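Local coordinates for protein epidermin leader peptide processing serine protease EpiP (Staphylococcus aureus subsp. aureus, PDB 3QFH) that probably acts as a subtilisin-like serine endopeptidase that cleaves the leader peptide from the precursor of the lantibiotic epidermin, at residues T32-L36 with Y69-I73; A78-T82 with G156-T160; S237-L241 with L291-Y297; A392-I397 with A409-L413. All coordinates share one frame; numbering follows the deposited sequence.

Contact 1: T32-L36 with Y69-I73; sequences TFNKL and YKNDI
The helical turn carrying Thr-32 and Leu-36 lies against the tight turn that bears Tyr-69, Asp-72 and Ile-73, the backbones coming closest where CA of Phe-33 stands 6.2 Å from CA of Asp-72. Leu-36 does most of the packing, with its two methyls going to different partners. With CG anti to the backbone N (chi1 -173°), CD1 is carried over one face of the Tyr-69 ring, 4.1 Å from the centroid and 20° off the normal, a CH-pi contact displaced toward the CD1-CE1 side. The other methyl, CD2, sits 3.7 Å from Asp-72 OD2 and also meets CD1 of Ile-73. That same isoleucine methyl approaches the edge of the Phe-33 ring, so it links two helix side chains one turn apart. The polar half of the contact runs through water. Thr-32 OG1 and Asp-72 OD1, 3.3 Å apart, make no hydrogen bond; instead one water joins OG1 to the Asp-72 carbonyl O, and a second gives bonds to Thr-32 O, at 2.6 Å, and to Asp-72 OD2, at 2.8 Å. The aspartate is thus tied to the helix at its backbone and its side chain, each time through a single water. Both segments belong to the propeptide-like N-terminal region, whose strand order and two helices match the ferredoxin-like fold of subtilase propeptides. Leu-66 of helix 60-66 closes over Leu-36 and Ile-73, while Phe-33 of helix 30-40 packs on Ala-54 and Ile-56 of strand 53-59 and stacks with Tyr-27 of strand 20-27.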
loop_
_atom_site.group_PDB
_atom_site.type_symbol
_atom_site.label_atom_id
_atom_site.label_comp_id
_atom_site.label_asym_id
_atom_site.label_seq_id
_atom_site.Cartn_x
_atom_site.Cartn_y
_atom_site.Cartn_z
ATOM N N THR A 32 -15.069 26.839 10.262
ATOM C CA THR A 32 -15.123 27.919 9.287
ATOM C C THR A 32 -15.332 27.363 7.872
ATOM O O THR A 32 -15.998 27.984 7.045
ATOM C CB THR A 32 -13.855 28.799 9.320
ATOM O OG1 THR A 32 -12.735 28.068 8.805
ATOM C CG2 THR A 32 -13.564 29.277 10.747
ATOM N N PHE A 33 -14.767 26.195 7.589
ATOM C CA PHE A 33 -14.947 25.581 6.265
ATOM C C PHE A 33 -16.412 25.200 6.044
ATOM O O PHE A 33 -16.976 25.499 4.991
ATOM C CB PHE A 33 -14.039 24.368 6.074
ATOM C CG PHE A 33 -14.231 23.672 4.748
ATOM C CD1 PHE A 33 -13.714 24.216 3.585
ATOM C CD2 PHE A 33 -14.927 22.470 4.669
ATOM C CE1 PHE A 33 -13.896 23.595 2.364
ATOM C CE2 PHE A 33 -15.110 21.837 3.444
ATOM C CZ PHE A 33 -14.589 22.404 2.293
ATOM N N ASN A 34 -17.028 24.554 7.031
ATOM C CA ASN A 34 -18.437 24.159 6.898
ATOM C C ASN A 34 -19.299 25.379 6.676
ATOM O O ASN A 34 -20.214 25.358 5.868
ATOM C CB ASN A 34 -18.948 23.406 8.134
ATOM C CG ASN A 34 -18.335 22.033 8.286
ATOM O OD1 ASN A 34 -17.776 21.463 7.342
ATOM N ND2 ASN A 34 -18.429 21.489 9.492
ATOM N N LYS A 35 -18.998 26.443 7.415
ATOM C CA LYS A 35 -19.739 27.685 7.296
ATOM C C LYS A 35 -19.592 28.254 5.888
ATOM O O LYS A 35 -20.558 28.710 5.303
ATOM C CB LYS A 35 -19.250 28.684 8.340
ATOM C CG LYS A 35 -19.969 29.996 8.318
ATOM C CD LYS A 35 -19.463 30.902 9.413
ATOM C CE LYS A 35 -20.216 32.208 9.435
ATOM N NZ LYS A 35 -19.668 33.109 10.476
ATOM N N LEU A 36 -18.381 28.209 5.343
ATOM C CA LEU A 36 -18.126 28.717 3.997
ATOM C C LEU A 36 -18.863 27.876 2.944
ATOM O O LEU A 36 -19.399 28.417 1.960
ATOM C CB LEU A 36 -16.625 28.729 3.703
ATOM C CG LEU A 36 -16.188 29.377 2.398
ATOM C CD1 LEU A 36 -16.596 30.863 2.347
ATOM C CD2 LEU A 36 -14.668 29.228 2.189
ATOM N N TYR A 69 -10.384 33.329 -0.183
ATOM C CA TYR A 69 -10.814 33.270 1.226
ATOM C C TYR A 69 -9.631 32.819 2.068
ATOM O O TYR A 69 -9.532 31.672 2.483
ATOM C CB TYR A 69 -12.044 32.388 1.399
ATOM C CG TYR A 69 -13.279 33.074 0.903
ATOM C CD1 TYR A 69 -14.099 33.781 1.784
ATOM C CD2 TYR A 69 -13.599 33.088 -0.454
ATOM C CE1 TYR A 69 -15.227 34.449 1.337
ATOM C CE2 TYR A 69 -14.725 33.766 -0.915
ATOM C CZ TYR A 69 -15.534 34.442 -0.006
ATOM O OH TYR A 69 -16.653 35.113 -0.441
ATOM N N LYS A 70 -8.742 33.773 2.313
ATOM C CA LYS A 70 -7.467 33.533 2.991
ATOM C C LYS A 70 -7.568 33.031 4.423
ATOM O O LYS A 70 -6.653 32.375 4.902
ATOM C CB LYS A 70 -6.623 34.815 2.959
ATOM C CG LYS A 70 -6.397 35.383 1.551
ATOM C CD LYS A 70 -5.756 34.353 0.610
ATOM C CE LYS A 70 -5.583 34.907 -0.805
ATOM N NZ LYS A 70 -5.123 33.862 -1.781
ATOM N N ASN A 71 -8.662 33.348 5.108
ATOM C CA ASN A 71 -8.849 32.901 6.485
ATOM C C ASN A 71 -9.251 31.424 6.545
ATOM O O ASN A 71 -9.101 30.779 7.582
ATOM C CB ASN A 71 -9.950 33.722 7.175
ATOM C CG ASN A 71 -9.690 35.233 7.140
ATOM O OD1 ASN A 71 -8.553 35.687 6.964
ATOM N ND2 ASN A 71 -10.754 36.016 7.321
ATOM N N ASP A 72 -9.756 30.891 5.428
ATOM C CA ASP A 72 -10.301 29.533 5.412
ATOM C C ASP A 72 -9.635 28.543 4.495
ATOM O O ASP A 72 -9.654 27.346 4.779
ATOM C CB ASP A 72 -11.764 29.582 4.971
ATOM C CG ASP A 72 -12.618 30.478 5.842
ATOM O OD1 ASP A 72 -12.216 30.789 6.983
ATOM O OD2 ASP A 72 -13.713 30.872 5.372
ATOM N N ILE A 73 -9.088 29.021 3.387
ATOM C CA ILE A 73 -8.530 28.141 2.374
ATOM C C ILE A 73 -7.015 28.284 2.313
ATOM O O ILE A 73 -6.494 29.392 2.147
ATOM C CB ILE A 73 -9.134 28.468 0.997
ATOM C CG1 ILE A 73 -10.676 28.438 1.052
ATOM C CG2 ILE A 73 -8.627 27.520 -0.062
ATOM C CD1 ILE A 73 -11.316 27.082 1.370
HETATM O O HOH W 1 -11.475 26.561 6.919
HETATM O O HOH W 2 -16.003 30.599 6.985
#

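Contact 2: A78-T82 with G156-T160; sequences ATCST and GFRGT
Thr-79 and Arg-158 reach past each other in opposite directions, the threonine methyl CG2 coming obliquely to within 3.3 Å of the guanidinium NH2. The threonine is turned so that CG2 is anti to its own nitrogen while OG1 points off beside it (chi1 -46°), which separates its two branches: the methyl goes to the arginine and the hydroxyl to Ser-24 and Gln-55. Arg-158 meets the backbone beyond with its guanidinium edge-on, Cys-80 O lying near the plane of the group at 3.6 Å from NH2, a contact and not a hydrogen bond. Beneath it lies Phe-157. The first torsion of the arginine (chi1 -54°, CG anti to the carbonyl carbon) sets CG over the centre of that ring, 3.7 Å above its plane, and the bend at chi2 then turns the rest of the chain so that the guanidinium lies over ring CZ. The far edge of the ring meets Ser-81, whose OG is in the ring plane and 3.9 Å from CZ. Within the 156-160 turn, Phe-157 O takes bonds from Thr-160 N and Thr-160 OG1 on opposite faces of its plane, fixing the backbone from which both large side chains project. The contact joins the exit of the propeptide-like region to a loop of the subtilase domain, and Tyr-22 also packs on Arg-158. No direct hydrogen bond crosses it. The loops meet over a small surface by van der Waals contact, and Glu-212, outside both segments, probably offsets the arginine's charge through its salt bridge to NE.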
loop_
_atom_site.group_PDB
_atom_site.type_symbol
_atom_site.label_atom_id
_atom_site.label_comp_id
_atom_site.label_asym_id
_atom_site.label_seq_id
_atom_site.Cartn_x
_atom_site.Cartn_y
_atom_site.Cartn_z
ATOM N N ALA A 78 -6.510 21.669 -9.181
ATOM C CA ALA A 78 -7.369 20.770 -9.916
ATOM C C ALA A 78 -6.903 19.386 -9.560
ATOM O O ALA A 78 -5.706 19.159 -9.477
ATOM C CB ALA A 78 -7.222 21.010 -11.412
ATOM N N THR A 79 -7.835 18.471 -9.317
ATOM C CA THR A 79 -7.479 17.091 -9.020
ATOM C C THR A 79 -6.979 16.476 -10.324
ATOM O O THR A 79 -7.605 16.660 -11.365
ATOM C CB THR A 79 -8.707 16.296 -8.570
ATOM O OG1 THR A 79 -9.445 17.049 -7.595
ATOM C CG2 THR A 79 -8.303 14.935 -8.014
ATOM N N CYS A 80 -5.859 15.761 -10.293
ATOM C CA CYS A 80 -5.338 15.138 -11.531
ATOM C C CYS A 80 -5.122 13.625 -11.428
ATOM O O CYS A 80 -5.235 13.053 -10.343
ATOM C CB CYS A 80 -4.061 15.840 -11.982
ATOM S SG CYS A 80 -4.359 17.526 -12.607
ATOM N N SER A 81 -4.824 12.995 -12.572
ATOM C CA SER A 81 -4.594 11.533 -12.657
ATOM C C SER A 81 -3.110 11.138 -12.529
ATOM O O SER A 81 -2.430 10.806 -13.514
ATOM C CB SER A 81 -5.182 10.965 -13.951
ATOM O OG SER A 81 -6.591 11.094 -13.956
ATOM N N THR A 82 -2.648 11.162 -11.283
ATOM C CA THR A 82 -1.272 10.834 -10.910
ATOM C C THR A 82 -0.998 9.322 -10.754
ATOM O O THR A 82 0.104 8.851 -11.065
ATOM C CB THR A 82 -0.882 11.582 -9.599
ATOM O OG1 THR A 82 0.197 10.892 -8.950
ATOM C CG2 THR A 82 -2.065 11.661 -8.630
ATOM N N GLY A 156 -18.440 6.722 -7.794
ATOM C CA GLY A 156 -17.010 6.488 -8.018
ATOM C C GLY A 156 -16.126 7.547 -8.650
ATOM O O GLY A 156 -16.320 8.730 -8.451
ATOM N N PHE A 157 -15.138 7.107 -9.423
ATOM C CA PHE A 157 -14.147 8.018 -9.991
ATOM C C PHE A 157 -14.798 9.119 -10.825
ATOM O O PHE A 157 -15.479 8.851 -11.807
ATOM C CB PHE A 157 -13.096 7.240 -10.786
ATOM C CG PHE A 157 -11.909 8.070 -11.231
ATOM C CD1 PHE A 157 -10.958 8.505 -10.309
ATOM C CD2 PHE A 157 -11.709 8.366 -12.578
ATOM C CE1 PHE A 157 -9.852 9.258 -10.713
ATOM C CE2 PHE A 157 -10.595 9.112 -12.994
ATOM C CZ PHE A 157 -9.668 9.555 -12.053
ATOM N N ARG A 158 -14.602 10.360 -10.388
ATOM C CA ARG A 158 -15.140 11.539 -11.066
ATOM C C ARG A 158 -16.600 11.384 -11.467
ATOM O O ARG A 158 -17.011 11.879 -12.509
ATOM C CB ARG A 158 -14.301 11.831 -12.308
ATOM C CG ARG A 158 -12.821 11.969 -12.036
ATOM C CD ARG A 158 -12.480 13.230 -11.242
ATOM N NE ARG A 158 -11.134 13.142 -10.681
ATOM C CZ ARG A 158 -10.003 13.329 -11.357
ATOM N NH1 ARG A 158 -10.016 13.624 -12.647
ATOM N NH2 ARG A 158 -8.840 13.201 -10.734
ATOM N N GLY A 159 -17.381 10.685 -10.649
ATOM C CA GLY A 159 -18.793 10.453 -10.937
ATOM C C GLY A 159 -19.098 9.619 -12.182
ATOM O O GLY A 159 -20.249 9.555 -12.599
ATOM N N THR A 160 -18.083 8.967 -12.757
ATOM C CA THR A 160 -18.241 8.173 -13.987
ATOM C C THR A 160 -18.537 6.683 -13.802
ATOM O O THR A 160 -18.368 5.913 -14.743
ATOM C CB THR A 160 -16.984 8.262 -14.894
ATOM O OG1 THR A 160 -15.893 7.550 -14.300
ATOM C CG2 THR A 160 -16.588 9.705 -15.145
#

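Contact 3: S237-L241 with L291-Y297; sequences SYIIL and LKLQREY
One face of the small antiparallel two-stranded sheet formed by 237-241 and 302-306 is covered here by helix 288-292 and the type I turn from Lys-292 to Arg-295, through Tyr-238 and Ile-240 on the strand and Leu-291, Gln-294, Arg-295 and Tyr-297 opposite; Ile-239 and Leu-241 point away, toward helix 254-269. Gln-294 lays CB over one face of the Tyr-238 ring, 4.0 Å from the centroid and 15° off the normal. Its first torsion sets CG along the ring, near CE1 and CZ, and the bend at chi2 turns the amide, whose plane stands 48° from the ring. Leu-291 CD2 comes obliquely to CE1 of that ring at 3.7 Å. Between the two strand side chains enters Arg-295. Its chain is folded at chi2 and chi3, a compact shape that curls the guanidinium back to the strand, where NH2 donates to Tyr-238 O over 2.7 Å. The bond is bent, 138° at the hydrogen, with the carbonyl oxygen out of the guanidinium plane. Ile-240 packs tightly on Tyr-297: CD1 is 3.3 Å from ring CD1, and CG2 sits over the ring face, 3.4 Å from CE1. Lys-292 O binds the nitrogens of both Arg-295 and Tyr-297, holding the turn that presents them. Tyr-238 O has a second donor, Thr-82 OG1, and the tyrosine hydroxyl pairs with Asp-281 and Asn-330. Arg-295 is thus a charged group covered on one face by Ile-240 CD1; Glu-253 on NH1 probably balances the charge, while the bonds at NH1 and NH2 restrict the group's rotation.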
loop_
_atom_site.group_PDB
_atom_site.type_symbol
_atom_site.label_atom_id
_atom_site.label_comp_id
_atom_site.label_asym_id
_atom_site.label_seq_id
_atom_site.Cartn_x
_atom_site.Cartn_y
_atom_site.Cartn_z
ATOM N N SER A 237 2.110 6.094 -6.954
ATOM C CA SER A 237 1.746 7.084 -7.933
ATOM C C SER A 237 2.879 8.070 -8.017
ATOM O O SER A 237 3.579 8.320 -7.032
ATOM C CB SER A 237 0.476 7.830 -7.529
ATOM O OG SER A 237 0.755 8.694 -6.450
ATOM N N TYR A 238 3.071 8.624 -9.197
ATOM C CA TYR A 238 4.079 9.623 -9.381
ATOM C C TYR A 238 3.318 10.921 -9.327
ATOM O O TYR A 238 2.401 11.152 -10.123
ATOM C CB TYR A 238 4.822 9.420 -10.683
ATOM C CG TYR A 238 5.596 8.139 -10.673
ATOM C CD1 TYR A 238 6.854 8.078 -10.096
ATOM C CD2 TYR A 238 5.064 6.976 -11.213
ATOM C CE1 TYR A 238 7.571 6.906 -10.064
ATOM C CE2 TYR A 238 5.785 5.790 -11.191
ATOM C CZ TYR A 238 7.043 5.767 -10.610
ATOM O OH TYR A 238 7.773 4.602 -10.570
ATOM N N ILE A 239 3.693 11.756 -8.369
ATOM C CA ILE A 239 3.001 12.993 -8.121
ATOM C C ILE A 239 3.899 14.181 -8.440
ATOM O O ILE A 239 5.110 14.130 -8.224
ATOM C CB ILE A 239 2.527 13.014 -6.641
ATOM C CG1 ILE A 239 1.481 14.092 -6.404
ATOM C CG2 ILE A 239 3.718 13.138 -5.679
ATOM C CD1 ILE A 239 0.853 14.001 -5.043
ATOM N N ILE A 240 3.293 15.234 -8.987
ATOM C CA ILE A 240 3.997 16.464 -9.303
ATOM C C ILE A 240 3.761 17.470 -8.180
ATOM O O ILE A 240 2.620 17.685 -7.761
ATOM C CB ILE A 240 3.500 17.084 -10.647
ATOM C CG1 ILE A 240 3.686 16.096 -11.803
ATOM C CG2 ILE A 240 4.236 18.373 -10.936
ATOM C CD1 ILE A 240 3.077 16.546 -13.111
ATOM N N LEU A 241 4.838 18.052 -7.669
ATOM C CA LEU A 241 4.735 19.092 -6.650
ATOM C C LEU A 241 5.806 20.115 -6.942
ATOM O O LEU A 241 6.892 19.772 -7.422
ATOM C CB LEU A 241 4.872 18.565 -5.226
ATOM C CG LEU A 241 6.220 18.029 -4.766
ATOM C CD1 LEU A 241 6.240 17.889 -3.250
ATOM C CD2 LEU A 241 6.520 16.708 -5.462
ATOM N N LEU A 291 12.470 10.217 -13.184
ATOM C CA LEU A 291 11.160 10.314 -12.518
ATOM C C LEU A 291 10.205 11.215 -13.310
ATOM O O LEU A 291 9.076 10.830 -13.577
ATOM C CB LEU A 291 11.274 10.823 -11.075
ATOM C CG LEU A 291 11.713 9.850 -9.983
ATOM C CD1 LEU A 291 11.749 10.559 -8.628
ATOM C CD2 LEU A 291 10.783 8.663 -9.915
ATOM N N LYS A 292 10.657 12.409 -13.678
ATOM C CA LYS A 292 9.831 13.342 -14.471
ATOM C C LYS A 292 9.289 12.660 -15.726
ATOM O O LYS A 292 8.172 12.925 -16.155
ATOM C CB LYS A 292 10.624 14.577 -14.891
ATOM C CG LYS A 292 11.208 15.388 -13.747
ATOM C CD LYS A 292 11.838 16.679 -14.264
ATOM C CE LYS A 292 12.792 17.291 -13.244
ATOM N NZ LYS A 292 12.165 17.556 -11.920
ATOM N N LEU A 293 10.088 11.767 -16.292
ATOM C CA LEU A 293 9.713 11.029 -17.488
ATOM C C LEU A 293 8.487 10.112 -17.271
ATOM O O LEU A 293 7.834 9.710 -18.232
ATOM C CB LEU A 293 10.919 10.219 -17.977
ATOM C CG LEU A 293 10.921 9.814 -19.441
ATOM C CD1 LEU A 293 10.801 11.054 -20.326
ATOM C CD2 LEU A 293 12.199 9.052 -19.743
ATOM N N GLN A 294 8.173 9.791 -16.013
ATOM C CA GLN A 294 7.004 8.962 -15.700
ATOM C C GLN A 294 5.690 9.735 -15.865
ATOM O O GLN A 294 4.632 9.132 -16.064
ATOM C CB GLN A 294 7.095 8.376 -14.283
ATOM C CG GLN A 294 8.355 7.569 -14.041
ATOM C CD GLN A 294 8.582 6.528 -15.124
ATOM O OE1 GLN A 294 7.663 5.807 -15.511
ATOM N NE2 GLN A 294 9.810 6.448 -15.616
ATOM N N ARG A 295 5.753 11.059 -15.759
ATOM C CA ARG A 295 4.576 11.907 -15.953
ATOM C C ARG A 295 4.729 12.780 -17.196
ATOM O O ARG A 295 3.915 13.680 -17.420
ATOM C CB ARG A 295 4.345 12.816 -14.732
ATOM C CG ARG A 295 3.930 12.099 -13.480
ATOM C CD ARG A 295 2.536 11.458 -13.588
ATOM N NE ARG A 295 1.465 12.433 -13.805
ATOM C CZ ARG A 295 0.923 13.202 -12.858
ATOM N NH1 ARG A 295 -0.059 14.043 -13.164
ATOM N NH2 ARG A 295 1.354 13.147 -11.606
ATOM N N GLU A 296 5.762 12.516 -17.999
ATOM C CA GLU A 296 6.043 13.313 -19.195
ATOM C C GLU A 296 5.957 14.789 -18.801
ATOM O O GLU A 296 5.287 15.587 -19.455
ATOM C CB GLU A 296 5.042 12.987 -20.312
ATOM C CG GLU A 296 4.926 11.489 -20.634
ATOM C CD GLU A 296 3.935 11.198 -21.752
ATOM O OE1 GLU A 296 3.358 12.156 -22.307
ATOM O OE2 GLU A 296 3.737 10.006 -22.080
ATOM N N TYR A 297 6.652 15.131 -17.723
ATOM C CA TYR A 297 6.597 16.465 -17.152
ATOM C C TYR A 297 7.802 17.332 -17.511
ATOM O O TYR A 297 8.945 16.922 -17.302
ATOM C CB TYR A 297 6.488 16.312 -15.639
ATOM C CG TYR A 297 6.464 17.594 -14.862
ATOM C CD1 TYR A 297 5.293 18.337 -14.748
ATOM C CD2 TYR A 297 7.602 18.049 -14.204
ATOM C CE1 TYR A 297 5.262 19.511 -14.018
ATOM C CE2 TYR A 297 7.580 19.215 -13.472
ATOM C CZ TYR A 297 6.407 19.944 -13.378
ATOM O OH TYR A 297 6.378 21.107 -12.649
#

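Contact 4: A392-I397 with A409-L413; sequences ALALII and AIELL
Ala-409 is the small residue at the centre of this helix-helix packing in the subtilase domain: the axes of segments 392-397 and 409-413, on helices 382-400 and 406-416, cross at 112° and approach to 9.5 Å. In the tight part its CB fits against Ile-397 CG1 at 3.6 Å, and Ile-396 CG2 rests on the same residue at CA and CB. Leu-393 also reaches this residue: CD2 lies 3.8 Å from Ala-409 O and 3.9 Å from CD2 of Leu-413, the two leucines crossing at about a right angle. No hydrogen bond passes between the helices. Toward the N-terminal end of 392-397 the fit slackens, and Ala-392 CB comes no nearer than 4.4 Å to Leu-413 CD1, with Leu-433 touching both residues. On the solvent side Glu-411 points away and is exposed and Leu-412 is partly so, whereas Leu-393, Ile-397 and Ile-410 touch Ile-273 of strand 273-277 in the parallel sheet. Ser-383 lies in the first turn of helix 382-400 and probably forms the catalytic triad with His-177 and Asp-130, as in subtilisins; the packing lies two to four turns further along the same helix. Ile-396 reaches both neighbouring leucines: with CG1 anti to the carbonyl carbon (chi1 -70°), it sends CG2 to Leu-412 CD2 and CD1 to Leu-413 CB, each at 4.0 Å.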
loop_
_atom_site.group_PDB
_atom_site.type_symbol
_atom_site.label_atom_id
_atom_site.label_comp_id
_atom_site.label_asym_id
_atom_site.label_seq_id
_atom_site.Cartn_x
_atom_site.Cartn_y
_atom_site.Cartn_z
ATOM N N ALA A 392 4.784 -9.631 8.628
ATOM C CA ALA A 392 5.900 -9.830 9.541
ATOM C C ALA A 392 5.837 -8.856 10.721
ATOM O O ALA A 392 6.038 -9.255 11.897
ATOM C CB ALA A 392 7.259 -9.699 8.778
ATOM N N LEU A 393 5.539 -7.582 10.434
ATOM C CA LEU A 393 5.407 -6.585 11.511
ATOM C C LEU A 393 4.278 -6.920 12.468
ATOM O O LEU A 393 4.382 -6.661 13.685
ATOM C CB LEU A 393 5.209 -5.193 10.933
ATOM C CG LEU A 393 6.454 -4.549 10.325
ATOM C CD1 LEU A 393 6.072 -3.410 9.411
ATOM C CD2 LEU A 393 7.388 -4.066 11.445
ATOM N N ALA A 394 3.185 -7.471 11.941
ATOM C CA ALA A 394 2.081 -7.875 12.801
ATOM C C ALA A 394 2.563 -8.986 13.739
ATOM O O ALA A 394 2.248 -8.992 14.946
ATOM C CB ALA A 394 0.870 -8.330 11.984
ATOM N N LEU A 395 3.331 -9.915 13.199
ATOM C CA LEU A 395 3.882 -11.024 14.006
ATOM C C LEU A 395 4.837 -10.538 15.087
ATOM O O LEU A 395 4.812 -11.027 16.220
ATOM C CB LEU A 395 4.605 -12.029 13.122
ATOM C CG LEU A 395 3.777 -12.817 12.098
ATOM C CD1 LEU A 395 4.696 -13.733 11.280
ATOM C CD2 LEU A 395 2.687 -13.614 12.809
ATOM N N ILE A 396 5.680 -9.577 14.728
ATOM C CA ILE A 396 6.672 -9.016 15.639
ATOM C C ILE A 396 5.998 -8.252 16.789
ATOM O O ILE A 396 6.372 -8.394 17.954
ATOM C CB ILE A 396 7.660 -8.116 14.875
ATOM C CG1 ILE A 396 8.554 -8.983 13.982
ATOM C CG2 ILE A 396 8.516 -7.306 15.862
ATOM C CD1 ILE A 396 9.267 -8.191 12.865
ATOM N N ILE A 397 4.993 -7.460 16.458
ATOM C CA ILE A 397 4.248 -6.720 17.482
ATOM C C ILE A 397 3.599 -7.685 18.486
ATOM O O ILE A 397 3.641 -7.467 19.717
ATOM C CB ILE A 397 3.185 -5.794 16.840
ATOM C CG1 ILE A 397 3.886 -4.673 16.048
ATOM C CG2 ILE A 397 2.296 -5.166 17.932
ATOM C CD1 ILE A 397 2.954 -3.860 15.084
ATOM N N ALA A 409 9.033 -2.309 16.729
ATOM C CA ALA A 409 8.789 -3.427 15.803
ATOM C C ALA A 409 9.571 -3.200 14.525
ATOM O O ALA A 409 10.178 -4.118 13.981
ATOM C CB ALA A 409 7.305 -3.560 15.484
ATOM N N ILE A 410 9.544 -1.966 14.043
ATOM C CA ILE A 410 10.281 -1.605 12.829
ATOM C C ILE A 410 11.782 -1.816 13.046
ATOM O O ILE A 410 12.433 -2.401 12.211
ATOM C CB ILE A 410 10.017 -0.155 12.433
ATOM C CG1 ILE A 410 8.535 0.033 12.124
ATOM C CG2 ILE A 410 10.857 0.245 11.227
ATOM C CD1 ILE A 410 8.124 1.491 11.970
ATOM N N GLU A 411 12.317 -1.372 14.187
ATOM C CA GLU A 411 13.748 -1.538 14.463
ATOM C C GLU A 411 14.144 -2.996 14.626
ATOM O O GLU A 411 15.222 -3.382 14.219
ATOM C CB GLU A 411 14.207 -0.696 15.671
ATOM C CG GLU A 411 14.122 0.811 15.363
ATOM C CD GLU A 411 14.869 1.192 14.053
ATOM O OE1 GLU A 411 16.044 0.793 13.896
ATOM O OE2 GLU A 411 14.280 1.885 13.188
ATOM N N LEU A 412 13.275 -3.800 15.225
ATOM C CA LEU A 412 13.543 -5.220 15.361
ATOM C C LEU A 412 13.548 -5.854 13.945
ATOM O O LEU A 412 14.459 -6.619 13.595
ATOM C CB LEU A 412 12.520 -5.864 16.299
ATOM C CG LEU A 412 12.804 -7.306 16.728
ATOM C CD1 LEU A 412 12.179 -7.598 18.094
ATOM C CD2 LEU A 412 12.361 -8.328 15.664
ATOM N N LEU A 413 12.568 -5.487 13.124
ATOM C CA LEU A 413 12.510 -5.975 11.748
ATOM C C LEU A 413 13.823 -5.640 11.027
ATOM O O LEU A 413 14.470 -6.508 10.453
ATOM C CB LEU A 413 11.306 -5.365 11.003
ATOM C CG LEU A 413 11.172 -5.691 9.512
ATOM C CD1 LEU A 413 10.745 -7.128 9.314
ATOM C CD2 LEU A 413 10.192 -4.763 8.805
#

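Along the chain the four contacts follow in series. Contact 1 lies wholly within the N-terminal propeptide-like region, between helix 30-40 and the loop leading into strand 73-78, and contact 2, with its centre 24 Å away, uses the loop leaving that strand to join the region to the subtilase domain. Contacts 2 and 3 meet directly, their centres 17 Å apart. Contact 2 with Thr-82 probably forms part of the interface between propeptide-like region and catalytic domain, as in subtilase precursors, and contact 3 supplies the catalytic-domain surface that Thr-82 meets. Contact 4, on the opposite side of the chain's centre from contacts 2 and 3, is about 19 Å from contact 3 by nearest atoms.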